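Local coordinates for protein putative NAD(P)H nitroreductase ydfN (PDB 3BEM) that is a putative FMN-dependent, homodimeric NAD(P)H nitroreductase that may contribute to the breakdown of aromatic compounds, at residues 53-57 / 102-106. The protein carries 3 engineered substitutions. Numbering follows the deposited sequence.
With FMN (flavin mononucleotide), chain E.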
loop_
_atom_site.group_PDB
_atom_site.type_symbol
_atom_site.label_atom_id
_atom_site.label_comp_id
_atom_site.label_asym_id
_atom_site.label_seq_id
_atom_site.Cartn_x
_atom_site.Cartn_y
_atom_site.Cartn_z
ATOM N N ALA B 53 -5.183 -2.368 -9.792
ATOM C CA ALA B 53 -6.141 -3.370 -10.276
ATOM C C ALA B 53 -6.598 -2.965 -11.671
ATOM O O ALA B 53 -6.999 -1.844 -11.871
ATOM C CB ALA B 53 -7.329 -3.429 -9.359
ATOM N N PHE B 54 -6.474 -3.891 -12.630
ATOM C CA PHE B 54 -6.901 -3.678 -14.016
ATOM C C PHE B 54 -6.205 -2.506 -14.691
ATOM O O PHE B 54 -6.698 -1.977 -15.697
ATOM C CB PHE B 54 -8.445 -3.485 -14.085
ATOM C CG PHE B 54 -9.241 -4.621 -13.475
ATOM C CD1 PHE B 54 -9.572 -5.729 -14.224
ATOM C CD2 PHE B 54 -9.641 -4.565 -12.151
ATOM C CE1 PHE B 54 -10.291 -6.752 -13.648
ATOM C CE2 PHE B 54 -10.351 -5.596 -11.565
ATOM C CZ PHE B 54 -10.672 -6.687 -12.320
ATOM N N ASN B 55 -5.066 -2.065 -14.134
ATOM C CA ASN B 55 -4.351 -0.877 -14.601
ATOM C C ASN B 55 -5.231 0.366 -14.629
ATOM O O ASN B 55 -5.059 1.218 -15.477
ATOM C CB ASN B 55 -3.754 -1.140 -15.956
ATOM C CG ASN B 55 -2.757 -0.095 -16.386
ATOM O OD1 ASN B 55 -2.004 0.438 -15.566
ATOM N ND2 ASN B 55 -2.750 0.221 -17.718
ATOM N N LEU B 56 -6.230 0.421 -13.737
ATOM C CA LEU B 56 -7.140 1.560 -13.689
ATOM C C LEU B 56 -6.529 2.819 -13.065
ATOM O O LEU B 56 -7.080 3.907 -13.232
ATOM C CB LEU B 56 -8.437 1.187 -12.984
ATOM C CG LEU B 56 -9.336 0.235 -13.763
ATOM C CD1 LEU B 56 -10.423 -0.176 -12.843
ATOM C CD2 LEU B 56 -9.901 0.932 -15.016
ATOM N N GLN B 57 -5.384 2.676 -12.355
ATOM C CA GLN B 57 -4.652 3.863 -11.888
ATOM C C GLN B 57 -5.611 4.810 -11.073
ATOM O O GLN B 57 -5.812 5.997 -11.381
ATOM C CB GLN B 57 -3.991 4.520 -13.067
ATOM C CG GLN B 57 -2.978 3.630 -13.733
ATOM C CD GLN B 57 -2.602 4.121 -15.124
ATOM O OE1 GLN B 57 -1.906 5.108 -15.231
ATOM N NE2 GLN B 57 -3.110 3.451 -16.193
ATOM N N ALA B 102 -11.862 2.771 -17.864
ATOM C CA ALA B 102 -11.351 1.589 -18.578
ATOM C C ALA B 102 -11.313 1.814 -20.108
ATOM O O ALA B 102 -10.309 1.561 -20.752
ATOM C CB ALA B 102 -12.184 0.336 -18.237
ATOM N N ALA B 103 -12.399 2.307 -20.671
ATOM C CA ALA B 103 -12.474 2.514 -22.130
ATOM C C ALA B 103 -11.337 3.412 -22.603
ATOM O O ALA B 103 -10.716 3.121 -23.615
ATOM C CB ALA B 103 -13.801 3.091 -22.509
ATOM N N ASP B 104 -11.062 4.510 -21.895
ATOM C CA ASP B 104 -9.954 5.380 -22.271
ATOM C C ASP B 104 -8.598 4.767 -22.029
ATOM O O ASP B 104 -7.708 4.878 -22.868
ATOM C CB ASP B 104 -10.030 6.711 -21.515
ATOM C CG ASP B 104 -11.222 7.573 -21.945
ATOM O OD1 ASP B 104 -11.514 7.679 -23.170
ATOM O OD2 ASP B 104 -11.875 8.144 -21.036
ATOM N N ILE B 105 -8.413 4.125 -20.872
ATOM C CA ILE B 105 -7.110 3.539 -20.552
ATOM C C ILE B 105 -6.688 2.444 -21.542
ATOM O O ILE B 105 -5.509 2.392 -21.939
ATOM C CB ILE B 105 -7.088 3.041 -19.101
ATOM C CG1 ILE B 105 -7.211 4.255 -18.170
ATOM C CG2 ILE B 105 -5.799 2.179 -18.840
ATOM C CD1 ILE B 105 -7.287 3.920 -16.674
ATOM N N TYR B 106 -7.641 1.636 -21.997
ATOM C CA TYR B 106 -7.362 0.470 -22.821
ATOM C C TYR B 106 -7.347 0.805 -24.330
ATOM O O TYR B 106 -6.977 -0.013 -25.141
ATOM C CB TYR B 106 -8.361 -0.657 -22.592
ATOM C CG TYR B 106 -8.470 -1.146 -21.169
ATOM C CD1 TYR B 106 -7.435 -0.921 -20.248
ATOM C CD2 TYR B 106 -9.566 -1.862 -20.750
ATOM C CE1 TYR B 106 -7.552 -1.345 -18.920
ATOM C CE2 TYR B 106 -9.689 -2.274 -19.476
ATOM C CZ TYR B 106 -8.673 -2.026 -18.551
ATOM O OH TYR B 106 -8.829 -2.489 -17.247
HETATM N N1 FMN E . -3.543 -9.416 -12.097
HETATM C C2 FMN E . -4.137 -10.615 -12.436
HETATM O O2 FMN E . -3.653 -11.290 -13.355
HETATM N N3 FMN E . -5.270 -11.055 -11.768
HETATM C C4 FMN E . -5.849 -10.307 -10.750
HETATM O O4 FMN E . -6.745 -10.856 -10.074
HETATM C C4A FMN E . -5.237 -9.066 -10.416
HETATM N N5 FMN E . -5.767 -8.256 -9.413
HETATM C C5A FMN E . -5.092 -7.095 -9.041
HETATM C C6 FMN E . -5.568 -6.316 -7.973
HETATM C C7 FMN E . -4.949 -5.104 -7.581
HETATM C C7M FMN E . -5.083 -4.658 -6.137
HETATM C C8 FMN E . -3.807 -4.706 -8.266
HETATM C C8M FMN E . -2.797 -3.874 -7.542
HETATM C C9 FMN E . -3.320 -5.479 -9.333
HETATM C C9A FMN E . -3.935 -6.675 -9.747
HETATM N N10 FMN E . -3.436 -7.446 -10.791
HETATM C C10 FMN E . -4.068 -8.646 -11.091
HETATM C "C1'" FMN E . -2.309 -6.922 -11.675
HETATM C "C2'" FMN E . -2.674 -5.638 -12.475
HETATM O "O2'" FMN E . -3.430 -5.949 -13.641
HETATM C "C3'" FMN E . -1.366 -4.912 -12.860
HETATM O "O3'" FMN E . -0.773 -4.431 -11.637
HETATM C "C4'" FMN E . -1.522 -3.813 -13.937
HETATM O "O4'" FMN E . -2.051 -4.315 -15.157
HETATM C "C5'" FMN E . -0.192 -3.151 -14.361
HETATM O "O5'" FMN E . 0.870 -4.064 -14.676
HETATM P P FMN E . 2.310 -3.738 -14.036
HETATM O O1P FMN E . 3.280 -4.753 -14.399
HETATM O O2P FMN E . 2.818 -2.519 -14.621
HETATM O O3P FMN E . 2.028 -3.740 -12.594
#
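Y106 reaches from helix 102-111 to the backbone of F54 while I105 packs on N55 and L56, a worked example of how a loop at a cofactor can be held from behind. In this nitroreductase-family fold, segment 53-57 belongs to the loop between helix 37-47 and strand 59-64, and its other flank meets the flavin of FMN, where A53 CB lies 3.4 Å from FMN C7. The phenol of Y106 is directed edge-on at the loop: OH donates a hydrogen bond of 2.7 Å to F54 O, in the carbonyl plane and on a lone pair, with a C=O...OH angle of 135°. The acceptor also lies near the plane of the phenol ring, while A102 O sits over one ring face, offset toward the rim. T127 OG1 is a second partner of the same hydroxyl. A phenylalanine in place of Y106 would probably leave F54 O without this donor and T127 OG1 without its partner. The F54 ring turns off toward helix 117-134, meeting F130, because chi1 of -56° sets CG beside its own backbone N; its CB lies 3.3 Å from the phenol OH of Y106. I105 points toward the loop and presents both branches: CD1 comes to 3.4 Å from L56 O, and CG2, anti to the backbone N, to 3.6 Å from N55 O. L56 answers with one methyl, CD2, laid against A102 CB at 4.0 Å. The second subunit also grips the loop: its Y207 O accepts from N55 ND2, the backbone N of its K209 bonds to Q57 OE1, and NZ of that lysine to L56 O. Within the loop, Q57 NE2 donates to N55 O at 3.0 Å, nearly straight at 168° yet approaching from above the carbonyl plane.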